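PDB 3NQP: SusD superfamily protein from Bacteroides fragilis NCTC 9343, which probably binds glycans at the bacterial cell surface, as an outer-membrane lipoprotein of the SusD family that would hand them to a partner transporter. Local coordinates for residues N399-A403 and Y425-A429; L229-K233 and I392-E396; W453-R457 and K491-P495; N280-Y285 and H357-I362. The contacts are given in a common frame with arbitrary orientation. Numbering follows the deposited sequence.

Contact 1 of 4, residues N399-A403 and Y425-A429; sequences NAAVA and YPETA
A helix-to-loop contact, partly buried near the periphery of the chain, joins the first turn of helix 399-414 to the extended connection between helices 420-423 and 431-445. Residues 399-403 are regular alpha helix, with Ala403 N bonded to Asn399 O at 3.3 Å, whereas Tyr425, Pro426, Glu427 and Thr428 run extended (psi 121°, 145°, 153° and 151°) and the chain bends back at Ala429 (phi/psi -82°/-9°). The nearest CA pair is Ala403 and Glu427, 5.4 Å apart, and 324 Å² is buried. Tyr425, in the t rotamer, brings its ring edge to Ala403: CD2 lies 3.9 Å from Ala403 CA and 4.0 Å from Ala403 CB. At the register pair, Ala403 CB meets Glu427 CB at 4.0 Å, and Glu427, its chi1 of 92° between wells, places OE1 3.9 Å from Ala400 CB. Asn399 (m) lies against Thr428 and Ala429, its CG 3.2 Å from Thr428 O and its ND2 3.7 Å from Ala429 CA. No direct hydrogen bond crosses; water 1 lies 2.9 Å from Asn399 O, to which it can donate, and accepts from Thr428 N (2.9 Å), a water-mediated backbone link. Asn434 of helix 431-445 bonds both Tyr425 OH and Thr428 O, while Val402 leans on Ala393 and Asn394 of helix 382-396, placing the contact among three helices of the TPR-like part of the SusD fold.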
loop_
_atom_site.group_PDB
_atom_site.type_symbol
_atom_site.label_atom_id
_atom_site.label_comp_id
_atom_site.label_asym_id
_atom_site.label_seq_id
_atom_site.Cartn_x
_atom_site.Cartn_y
_atom_site.Cartn_z
ATOM N N ASN A 399 -22.197 13.456 -5.070
ATOM C CA ASN A 399 -22.659 12.427 -4.159
ATOM C C ASN A 399 -23.117 11.168 -4.862
ATOM O O ASN A 399 -22.920 10.060 -4.343
ATOM C CB ASN A 399 -23.701 13.020 -3.225
ATOM C CG ASN A 399 -23.123 14.220 -2.466
ATOM O OD1 ASN A 399 -22.015 14.123 -1.948
ATOM N ND2 ASN A 399 -23.801 15.372 -2.508
ATOM N N ALA A 400 -23.712 11.324 -6.035
ATOM C CA ALA A 400 -24.163 10.167 -6.826
ATOM C C ALA A 400 -22.940 9.346 -7.255
ATOM O O ALA A 400 -22.967 8.125 -7.172
ATOM C CB ALA A 400 -24.969 10.607 -8.052
ATOM N N ALA A 401 -21.843 10.002 -7.624
ATOM C CA ALA A 401 -20.624 9.283 -8.058
ATOM C C ALA A 401 -19.921 8.590 -6.866
ATOM O O ALA A 401 -19.391 7.484 -7.018
ATOM C CB ALA A 401 -19.605 10.219 -8.832
ATOM N N VAL A 402 -19.948 9.209 -5.682
ATOM C CA VAL A 402 -19.418 8.552 -4.463
ATOM C C VAL A 402 -20.065 7.183 -4.298
ATOM O O VAL A 402 -19.382 6.144 -4.178
ATOM C CB VAL A 402 -19.650 9.370 -3.197
ATOM C CG1 VAL A 402 -19.277 8.502 -1.963
ATOM C CG2 VAL A 402 -18.824 10.684 -3.235
ATOM N N ALA A 403 -21.389 7.191 -4.314
ATOM C CA ALA A 403 -22.192 5.990 -4.135
ATOM C C ALA A 403 -21.947 4.980 -5.241
ATOM O O ALA A 403 -21.897 3.796 -4.979
ATOM C CB ALA A 403 -23.687 6.357 -4.088
ATOM N N TYR A 425 -24.809 1.126 -0.617
ATOM C CA TYR A 425 -24.646 2.438 0.010
ATOM C C TYR A 425 -25.635 3.459 -0.577
ATOM O O TYR A 425 -25.614 3.717 -1.784
ATOM C CB TYR A 425 -23.204 2.918 -0.204
ATOM C CG TYR A 425 -22.900 4.253 0.469
ATOM C CD1 TYR A 425 -22.752 4.349 1.865
ATOM C CD2 TYR A 425 -22.764 5.404 -0.291
ATOM C CE1 TYR A 425 -22.488 5.585 2.472
ATOM C CE2 TYR A 425 -22.512 6.631 0.298
ATOM C CZ TYR A 425 -22.388 6.725 1.672
ATOM O OH TYR A 425 -22.123 7.960 2.235
ATOM N N PRO A 426 -26.498 4.056 0.260
ATOM C CA PRO A 426 -27.440 5.014 -0.324
ATOM C C PRO A 426 -26.742 6.343 -0.422
ATOM O O PRO A 426 -25.924 6.667 0.450
ATOM C CB PRO A 426 -28.590 5.064 0.704
ATOM C CG PRO A 426 -27.939 4.724 2.051
ATOM C CD PRO A 426 -26.685 3.904 1.729
ATOM N N GLU A 427 -27.038 7.106 -1.468
ATOM C CA GLU A 427 -26.338 8.352 -1.667
ATOM C C GLU A 427 -26.713 9.347 -0.576
ATOM O O GLU A 427 -27.802 9.265 0.007
ATOM C CB GLU A 427 -26.592 8.900 -3.085
ATOM C CG GLU A 427 -27.749 9.860 -3.293
ATOM C CD GLU A 427 -27.697 10.493 -4.696
ATOM O OE1 GLU A 427 -27.875 9.728 -5.638
ATOM O OE2 GLU A 427 -27.455 11.723 -4.846
ATOM N N THR A 428 -25.807 10.276 -0.285
ATOM C CA THR A 428 -26.062 11.266 0.754
ATOM C C THR A 428 -25.255 12.501 0.496
ATOM O O THR A 428 -24.157 12.434 -0.075
ATOM C CB THR A 428 -25.755 10.765 2.172
ATOM O OG1 THR A 428 -26.011 11.841 3.095
ATOM C CG2 THR A 428 -24.282 10.272 2.308
ATOM N N ALA A 429 -25.797 13.633 0.951
ATOM C CA ALA A 429 -25.109 14.915 0.878
ATOM C C ALA A 429 -24.098 15.154 2.021
ATOM O O ALA A 429 -23.311 16.107 1.996
ATOM C CB ALA A 429 -26.151 16.069 0.847
HETATM O O HOH W 1 -23.308 9.554 -1.517
#

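Contact 2 of 4, residues L229-K233 and I392-E396; sequences LTIAK and IANME
Both segments are alpha helical, residues 229-233 with Lys233 N to Leu229 O at 2.9 Å and 392-396 with Glu396 N to Ile392 O at 3.0 Å. Their short axes approach to 10.9 Å and run at 145°, antiparallel but well splayed; the nearest CA atoms are those of Leu229 and Ile392, 6.7 Å apart. Ile392 (m, chi2 165°) sends CD1 to 3.8 Å from Ala232 CB and 3.8 Å from Lys233 N, and its CG1 lies 4.2 Å from Leu229 CD2. Leu229 (m) also places CD1 3.8 Å from CB of the selenomethionine Met395. A fully extended Lys233 reaches Glu396, closing a hydrogen-bonded salt bridge, NZ to OE2, of 2.6 Å; water 2 sits 2.5 Å from Glu396 OE1 and accepts a weak bond from Lys233 NZ (3.4 Å). Apolar side chains between the axes and an ion pair toward solvent are consistent with the TPR-like helical part of the SusD fold. Leu229 (on Leu212 and Ser215) and Ala232 (on Tyr211) also touch helix 200-216, and Ala393 rests on helix 399-414.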
loop_
_atom_site.group_PDB
_atom_site.type_symbol
_atom_site.label_atom_id
_atom_site.label_comp_id
_atom_site.label_asym_id
_atom_site.label_seq_id
_atom_site.Cartn_x
_atom_site.Cartn_y
_atom_site.Cartn_z
ATOM N N LEU A 229 -7.137 18.589 -7.944
ATOM C CA LEU A 229 -8.180 17.511 -8.076
ATOM C C LEU A 229 -8.483 17.147 -9.516
ATOM O O LEU A 229 -8.643 15.982 -9.842
ATOM C CB LEU A 229 -9.504 17.905 -7.409
ATOM C CG LEU A 229 -9.557 17.892 -5.894
ATOM C CD1 LEU A 229 -10.825 18.629 -5.479
ATOM C CD2 LEU A 229 -9.498 16.465 -5.300
ATOM N N THR A 230 -8.570 18.160 -10.376
ATOM C CA THR A 230 -8.893 17.951 -11.798
ATOM C C THR A 230 -7.836 17.100 -12.503
ATOM O O THR A 230 -8.167 16.234 -13.308
ATOM C CB THR A 230 -9.111 19.295 -12.549
ATOM O OG1 THR A 230 -8.007 20.182 -12.328
ATOM C CG2 THR A 230 -10.382 19.966 -12.077
ATOM N N ILE A 231 -6.571 17.336 -12.176
ATOM C CA ILE A 231 -5.460 16.583 -12.746
ATOM C C ILE A 231 -5.507 15.115 -12.274
ATOM O O ILE A 231 -5.361 14.191 -13.063
ATOM C CB ILE A 231 -4.124 17.215 -12.361
ATOM C CG1 ILE A 231 -4.011 18.601 -13.039
ATOM C CG2 ILE A 231 -2.919 16.286 -12.730
ATOM C CD1 ILE A 231 -2.847 19.487 -12.548
ATOM N N ALA A 232 -5.705 14.916 -10.990
ATOM C CA ALA A 232 -5.848 13.543 -10.438
ATOM C C ALA A 232 -6.961 12.824 -11.162
ATOM O O ALA A 232 -6.815 11.660 -11.560
ATOM C CB ALA A 232 -6.095 13.583 -8.921
ATOM N N LYS A 233 -8.077 13.525 -11.336
ATOM C CA LYS A 233 -9.280 12.942 -11.910
ATOM C C LYS A 233 -9.071 12.515 -13.338
ATOM O O LYS A 233 -9.473 11.444 -13.745
ATOM C CB LYS A 233 -10.426 13.925 -11.856
ATOM C CG LYS A 233 -11.809 13.231 -12.058
ATOM C CD LYS A 233 -12.953 14.272 -12.000
ATOM C CE LYS A 233 -14.339 13.640 -12.195
ATOM N NZ LYS A 233 -15.436 14.706 -12.102
ATOM N N ILE A 392 -12.397 11.815 -4.744
ATOM C CA ILE A 392 -12.428 13.058 -5.541
ATOM C C ILE A 392 -13.886 13.544 -5.663
ATOM O O ILE A 392 -14.174 14.735 -5.447
ATOM C CB ILE A 392 -11.780 12.865 -6.937
ATOM C CG1 ILE A 392 -10.254 12.662 -6.806
ATOM C CG2 ILE A 392 -12.091 14.063 -7.824
ATOM C CD1 ILE A 392 -9.504 12.093 -8.117
ATOM N N ALA A 393 -14.803 12.617 -5.966
ATOM C CA ALA A 393 -16.228 12.912 -6.046
ATOM C C ALA A 393 -16.738 13.579 -4.759
ATOM O O ALA A 393 -17.442 14.607 -4.785
ATOM C CB ALA A 393 -17.059 11.588 -6.356
ATOM N N ASN A 394 -16.373 13.007 -3.627
ATOM C CA ASN A 394 -16.776 13.586 -2.359
ATOM C C ASN A 394 -16.270 15.043 -2.247
ATOM O O ASN A 394 -17.015 15.899 -1.780
ATOM C CB ASN A 394 -16.310 12.772 -1.136
ATOM C CG ASN A 394 -17.110 13.101 0.104
ATOM O OD1 ASN A 394 -18.255 13.532 -0.012
ATOM N ND2 ASN A 394 -16.529 12.881 1.298
HETATM N N MSE A 395 -15.057 15.324 -2.727
HETATM C CA MSE A 395 -14.525 16.693 -2.678
HETATM C C MSE A 395 -15.327 17.636 -3.579
HETATM O O MSE A 395 -15.569 18.790 -3.218
HETATM C CB MSE A 395 -13.045 16.772 -3.081
HETATM C CG MSE A 395 -12.067 16.204 -2.084
HETATM SE SE MSE A 395 -12.047 17.075 -0.406
HETATM C CE MSE A 395 -11.198 18.762 -0.889
ATOM N N GLU A 396 -15.739 17.149 -4.749
ATOM C CA GLU A 396 -16.535 17.934 -5.708
ATOM C C GLU A 396 -17.937 18.215 -5.226
ATOM O O GLU A 396 -18.515 19.236 -5.582
ATOM C CB GLU A 396 -16.701 17.196 -7.031
ATOM C CG GLU A 396 -15.457 17.042 -7.860
ATOM C CD GLU A 396 -15.607 16.031 -9.030
ATOM O OE1 GLU A 396 -16.410 15.084 -8.996
ATOM O OE2 GLU A 396 -14.856 16.154 -9.994
HETATM O O HOH W 2 -16.859 12.786 -9.747
#

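Contact 3 of 4, residues W453-R457 and K491-P495; sequences WWDLR and KLLWP
Trp453, in the first turn of helix 452-458, opens the contact between this helix and the loop before helix 498-503, within the SusD family region. Its t rotamer (chi2 -121°) turns the indole toward residues 491-495: the ring edge meets the backbone, CZ2 lying 3.7 Å from Leu492 O, and NE1 is 4.0 Å from Trp494 NE1, the two five-membered rings sitting obliquely, centroids 5.9 Å apart and planes at 71°. Helical geometry, with Arg457 N bonded to Trp453 O at 3.1 Å, brings Arg457 round one turn later, its CA 7.2 Å from that of Leu492, the nearest pair. Folded through three m angles, Arg457 sets its guanidinium with Leu492 O over one face and NE 3.7 Å from Leu492 CB; NH2 is 4.0 Å from Leu493 CD2. The facing chain leaves a 3-10 turn at Leu492 and becomes extended at Leu493 and Trp494 (psi 158° and 143°). Arg457 NH1, also weakly bonded to Arg133 O of helix 110-135, stands 3.3 Å from Leu492 O at a poor angle. Water 3 accepts from Trp453 NE1 (2.9 Å), weakly from Arg457 NH1 (3.2 Å), and donates to Leu492 O (2.7 Å), so one water links indole and guanidinium to a carbonyl that neither bonds directly.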
loop_
_atom_site.group_PDB
_atom_site.type_symbol
_atom_site.label_atom_id
_atom_site.label_comp_id
_atom_site.label_asym_id
_atom_site.label_seq_id
_atom_site.Cartn_x
_atom_site.Cartn_y
_atom_site.Cartn_z
ATOM N N TRP A 453 -2.737 3.856 6.532
ATOM C CA TRP A 453 -1.992 4.988 7.136
ATOM C C TRP A 453 -2.160 6.192 6.234
ATOM O O TRP A 453 -2.398 7.305 6.704
ATOM C CB TRP A 453 -0.494 4.672 7.340
ATOM C CG TRP A 453 0.328 5.906 7.822
ATOM C CD1 TRP A 453 1.367 6.451 7.200
ATOM C CD2 TRP A 453 0.082 6.700 8.993
ATOM N NE1 TRP A 453 1.818 7.568 7.887
ATOM C CE2 TRP A 453 1.053 7.721 9.011
ATOM C CE3 TRP A 453 -0.840 6.627 10.039
ATOM C CZ2 TRP A 453 1.109 8.661 10.005
ATOM C CZ3 TRP A 453 -0.782 7.572 11.029
ATOM C CH2 TRP A 453 0.198 8.565 11.010
ATOM N N TRP A 454 -2.031 5.966 4.918
ATOM C CA TRP A 454 -2.158 7.082 3.965
ATOM C C TRP A 454 -3.584 7.684 3.992
ATOM O O TRP A 454 -3.768 8.916 4.035
ATOM C CB TRP A 454 -1.723 6.657 2.564
ATOM C CG TRP A 454 -0.307 6.098 2.491
ATOM C CD1 TRP A 454 0.112 5.021 1.776
ATOM C CD2 TRP A 454 0.865 6.663 3.086
ATOM N NE1 TRP A 454 1.482 4.862 1.922
ATOM C CE2 TRP A 454 1.952 5.862 2.723
ATOM C CE3 TRP A 454 1.096 7.773 3.895
ATOM C CZ2 TRP A 454 3.242 6.126 3.149
ATOM C CZ3 TRP A 454 2.396 8.023 4.330
ATOM C CH2 TRP A 454 3.432 7.202 3.954
ATOM N N ASP A 455 -4.577 6.811 4.009
ATOM C CA ASP A 455 -5.988 7.229 4.101
ATOM C C ASP A 455 -6.264 8.101 5.339
ATOM O O ASP A 455 -6.993 9.089 5.222
ATOM C CB ASP A 455 -6.902 6.001 4.095
ATOM C CG ASP A 455 -6.841 5.223 2.782
ATOM O OD1 ASP A 455 -6.395 5.760 1.753
ATOM O OD2 ASP A 455 -7.228 4.029 2.777
ATOM N N LEU A 456 -5.658 7.736 6.491
ATOM C CA LEU A 456 -5.808 8.493 7.730
ATOM C C LEU A 456 -5.132 9.843 7.675
ATOM O O LEU A 456 -5.645 10.819 8.251
ATOM C CB LEU A 456 -5.271 7.724 8.934
ATOM C CG LEU A 456 -6.064 6.451 9.277
ATOM C CD1 LEU A 456 -5.192 5.603 10.266
ATOM C CD2 LEU A 456 -7.449 6.784 9.902
ATOM N N ARG A 457 -3.992 9.923 6.996
ATOM C CA ARG A 457 -3.316 11.214 6.806
ATOM C C ARG A 457 -4.114 12.139 5.873
ATOM O O ARG A 457 -4.138 13.344 6.064
ATOM C CB ARG A 457 -1.924 11.029 6.164
ATOM C CG ARG A 457 -0.853 10.434 7.074
ATOM C CD ARG A 457 -0.179 11.396 8.007
ATOM N NE ARG A 457 0.196 12.688 7.399
ATOM C CZ ARG A 457 1.229 12.907 6.607
ATOM N NH1 ARG A 457 2.037 11.943 6.274
ATOM N NH2 ARG A 457 1.446 14.115 6.136
ATOM N N LYS A 491 3.848 13.964 14.897
ATOM C CA LYS A 491 3.961 12.544 14.554
ATOM C C LYS A 491 3.265 12.164 13.234
ATOM O O LYS A 491 3.263 10.969 12.870
ATOM C CB LYS A 491 3.398 11.650 15.663
ATOM C CG LYS A 491 4.178 11.666 17.008
ATOM C CD LYS A 491 3.606 10.634 17.964
ATOM C CE LYS A 491 4.295 10.614 19.332
ATOM N NZ LYS A 491 3.605 9.558 20.199
ATOM N N LEU A 492 2.688 13.137 12.516
ATOM C CA LEU A 492 2.245 12.882 11.147
ATOM C C LEU A 492 3.440 12.450 10.275
ATOM O O LEU A 492 3.269 11.629 9.360
ATOM C CB LEU A 492 1.567 14.113 10.536
ATOM C CG LEU A 492 0.264 14.657 11.140
ATOM C CD1 LEU A 492 -0.110 15.985 10.441
ATOM C CD2 LEU A 492 -0.864 13.610 11.052
ATOM N N LEU A 493 4.626 13.041 10.557
ATOM C CA LEU A 493 5.884 12.727 9.911
ATOM C C LEU A 493 6.761 11.896 10.834
ATOM O O LEU A 493 6.539 11.844 12.028
ATOM C CB LEU A 493 6.620 13.984 9.413
ATOM C CG LEU A 493 5.787 14.923 8.525
ATOM C CD1 LEU A 493 6.571 16.204 8.160
ATOM C CD2 LEU A 493 5.249 14.221 7.275
ATOM N N TRP A 494 7.702 11.176 10.243
ATOM C CA TRP A 494 8.584 10.292 10.971
ATOM C C TRP A 494 9.935 10.951 11.301
ATOM O O TRP A 494 10.455 11.798 10.530
ATOM C CB TRP A 494 8.808 9.016 10.165
ATOM C CG TRP A 494 7.597 8.172 9.865
ATOM C CD1 TRP A 494 6.365 8.603 9.486
ATOM C CD2 TRP A 494 7.557 6.743 9.845
ATOM N NE1 TRP A 494 5.536 7.509 9.244
ATOM C CE2 TRP A 494 6.261 6.363 9.449
ATOM C CE3 TRP A 494 8.508 5.736 10.108
ATOM C CZ2 TRP A 494 5.882 5.018 9.313
ATOM C CZ3 TRP A 494 8.125 4.407 9.999
ATOM C CH2 TRP A 494 6.833 4.056 9.594
ATOM N N PRO A 495 10.478 10.640 12.483
ATOM C CA PRO A 495 11.759 11.254 12.821
ATOM C C PRO A 495 12.928 10.485 12.219
ATOM O O PRO A 495 12.754 9.383 11.711
ATOM C CB PRO A 495 11.793 11.125 14.331
ATOM C CG PRO A 495 11.081 9.786 14.595
ATOM C CD PRO A 495 10.077 9.633 13.487
HETATM O O HOH W 3 3.769 9.630 7.586
#

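Contact 4 of 4, residues N280-Y285 and H357-I362; sequences NGTFTY and HVRKNI
Asn280 and His357, each with 60 Å² covered, clamp the two ends of this buried contact, and Val358 with 57 Å² lies between. Asn280 (m) donates from ND2 to Asn361 O at 2.8 Å, while its OD1 is held by Tyr377; water 5 accepts from Asn280 ND2 (2.9 Å) and from Asn361 ND2 (2.8 Å), which also bonds Asp376 O. Residues 280-282 form a 3-10 turn that runs into a type I beta turn from Gly281 to Thr284, locked by Thr284 OG1 to Gly281 O at 2.6 Å. This turn docks on the end of strand 351-358, one arm of an antiparallel hairpin with 338-344: Val358 N donates to Phe283 O at 3.0 Å, and Val358 CB meets Phe283 CB at 3.8 Å. Water 4 donates to Asn280 O (2.7 Å) and Val358 O (2.8 Å). His357 (m) donates from ND1 to Thr284 O at 2.9 Å, NE2 being bonded to Ser341, and its ring face receives the edge of Tyr285, centroids 6.0 Å apart and planes at 88°.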
loop_
_atom_site.group_PDB
_atom_site.type_symbol
_atom_site.label_atom_id
_atom_site.label_comp_id
_atom_site.label_asym_id
_atom_site.label_seq_id
_atom_site.Cartn_x
_atom_site.Cartn_y
_atom_site.Cartn_z
ATOM N N ASN A 280 4.780 -12.946 3.959
ATOM C CA ASN A 280 3.364 -13.053 4.262
ATOM C C ASN A 280 3.062 -14.210 5.243
ATOM O O ASN A 280 1.994 -14.222 5.902
ATOM C CB ASN A 280 2.498 -13.107 2.988
ATOM C CG ASN A 280 2.364 -11.748 2.294
ATOM O OD1 ASN A 280 2.910 -10.746 2.781
ATOM N ND2 ASN A 280 1.659 -11.709 1.123
ATOM N N GLY A 281 4.035 -15.126 5.418
ATOM C CA GLY A 281 3.924 -16.180 6.461
ATOM C C GLY A 281 3.886 -15.678 7.889
ATOM O O GLY A 281 3.444 -16.388 8.825
ATOM N N THR A 282 4.364 -14.452 8.087
ATOM C CA THR A 282 4.381 -13.832 9.412
ATOM C C THR A 282 3.036 -13.337 9.914
ATOM O O THR A 282 2.956 -12.873 11.052
ATOM C CB THR A 282 5.389 -12.623 9.488
ATOM O OG1 THR A 282 4.960 -11.574 8.638
ATOM C CG2 THR A 282 6.843 -13.051 9.068
ATOM N N PHE A 283 1.989 -13.378 9.079
ATOM C CA PHE A 283 0.624 -13.030 9.521
ATOM C C PHE A 283 -0.194 -14.304 9.807
ATOM O O PHE A 283 -1.425 -14.231 9.860
ATOM C CB PHE A 283 -0.154 -12.241 8.454
ATOM C CG PHE A 283 0.264 -10.802 8.298
ATOM C CD1 PHE A 283 1.474 -10.469 7.733
ATOM C CD2 PHE A 283 -0.619 -9.774 8.621
ATOM C CE1 PHE A 283 1.822 -9.113 7.578
ATOM C CE2 PHE A 283 -0.277 -8.437 8.453
ATOM C CZ PHE A 283 0.924 -8.114 7.929
ATOM N N THR A 284 0.470 -15.456 9.925
ATOM C CA THR A 284 -0.249 -16.746 10.036
ATOM C C THR A 284 -0.160 -17.386 11.436
ATOM O O THR A 284 -0.739 -16.853 12.406
ATOM C CB THR A 284 0.159 -17.711 8.910
ATOM O OG1 THR A 284 1.528 -18.134 9.041
ATOM C CG2 THR A 284 -0.066 -17.032 7.550
ATOM N N TYR A 285 0.545 -18.522 11.544
ATOM C CA TYR A 285 0.773 -19.160 12.810
ATOM C C TYR A 285 2.008 -20.098 12.633
ATOM O O TYR A 285 2.431 -20.433 11.500
ATOM C CB TYR A 285 -0.467 -19.927 13.263
ATOM C CG TYR A 285 -0.952 -20.843 12.173
ATOM C CD1 TYR A 285 -1.788 -20.363 11.169
ATOM C CD2 TYR A 285 -0.542 -22.161 12.111
ATOM C CE1 TYR A 285 -2.219 -21.179 10.129
ATOM C CE2 TYR A 285 -0.993 -23.007 11.054
ATOM C CZ TYR A 285 -1.807 -22.500 10.073
ATOM O OH TYR A 285 -2.222 -23.299 9.016
ATOM N N HIS A 357 -5.944 -14.722 11.102
ATOM C CA HIS A 357 -4.739 -15.129 10.412
ATOM C C HIS A 357 -4.932 -14.899 8.898
ATOM O O HIS A 357 -5.971 -15.239 8.337
ATOM C CB HIS A 357 -4.477 -16.620 10.735
ATOM C CG HIS A 357 -4.650 -16.964 12.182
ATOM N ND1 HIS A 357 -3.609 -16.925 13.082
ATOM C CD2 HIS A 357 -5.744 -17.364 12.889
ATOM C CE1 HIS A 357 -4.059 -17.256 14.287
ATOM N NE2 HIS A 357 -5.346 -17.553 14.190
ATOM N N VAL A 358 -3.975 -14.227 8.254
ATOM C CA VAL A 358 -4.230 -13.687 6.935
ATOM C C VAL A 358 -3.810 -14.672 5.866
ATOM O O VAL A 358 -2.614 -15.030 5.753
ATOM C CB VAL A 358 -3.507 -12.299 6.728
ATOM C CG1 VAL A 358 -3.753 -11.783 5.303
ATOM C CG2 VAL A 358 -4.031 -11.274 7.781
ATOM N N ARG A 359 -4.799 -15.109 5.072
ATOM C CA ARG A 359 -4.570 -16.013 3.965
ATOM C C ARG A 359 -4.850 -15.364 2.593
ATOM O O ARG A 359 -4.996 -16.064 1.587
ATOM C CB ARG A 359 -5.442 -17.261 4.142
ATOM C CG ARG A 359 -6.916 -16.966 4.215
ATOM C CD ARG A 359 -7.727 -18.262 4.032
ATOM N NE ARG A 359 -9.030 -18.124 4.659
ATOM C CZ ARG A 359 -9.761 -19.160 5.062
ATOM N NH1 ARG A 359 -9.286 -20.378 4.863
ATOM N NH2 ARG A 359 -10.944 -18.975 5.664
ATOM N N LYS A 360 -4.889 -14.030 2.569
ATOM C CA LYS A 360 -5.233 -13.251 1.381
ATOM C C LYS A 360 -4.316 -13.507 0.209
ATOM O O LYS A 360 -4.786 -13.552 -0.928
ATOM C CB LYS A 360 -5.172 -11.753 1.704
ATOM C CG LYS A 360 -5.772 -10.841 0.606
ATOM C CD LYS A 360 -5.931 -9.398 1.101
ATOM C CE LYS A 360 -6.355 -8.462 -0.029
ATOM N NZ LYS A 360 -6.759 -7.139 0.492
ATOM N N ASN A 361 -3.020 -13.645 0.482
ATOM C CA ASN A 361 -1.985 -13.581 -0.570
ATOM C C ASN A 361 -0.734 -14.379 -0.139
ATOM O O ASN A 361 0.365 -13.867 -0.084
ATOM C CB ASN A 361 -1.679 -12.102 -0.874
ATOM C CG ASN A 361 -0.760 -11.897 -2.056
ATOM O OD1 ASN A 361 -0.810 -12.647 -3.046
ATOM N ND2 ASN A 361 0.053 -10.831 -1.988
ATOM N N ILE A 362 -0.950 -15.638 0.249
ATOM C CA ILE A 362 0.126 -16.515 0.762
ATOM C C ILE A 362 0.615 -17.535 -0.283
ATOM O O ILE A 362 1.146 -18.607 0.059
ATOM C CB ILE A 362 -0.261 -17.181 2.117
ATOM C CG1 ILE A 362 -1.567 -17.981 2.019
ATOM C CG2 ILE A 362 -0.376 -16.106 3.208
ATOM C CD1 ILE A 362 -1.738 -19.137 3.138
HETATM O O HOH W 4 -0.442 -13.405 5.181
HETATM O O HOH W 5 0.170 -9.330 0.366
#

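How the contacts relate
Contacts 1 and 2 belong together: helices 382-396 and 399-414 follow each other in sequence, and Val402 CG2 of contact 1 lies 3.4 Å from Asn394 N of contact 2. Both are partly buried and peripheral, their centres 26 and 21 Å from that of the chain, and both mix apolar packing with polar groups near solvent. The direct salt bridge belongs to contact 2; the polar links of contacts 1 and 3 run through a water. Contact 3, nearest the middle at 13 Å, replaces aliphatic packing with indole and guanidinium surfaces. Contact 4, all buried and across the chain's centre from contact 2, has three direct hydrogen bonds, two to the strand end and one between loops, with two bridging waters.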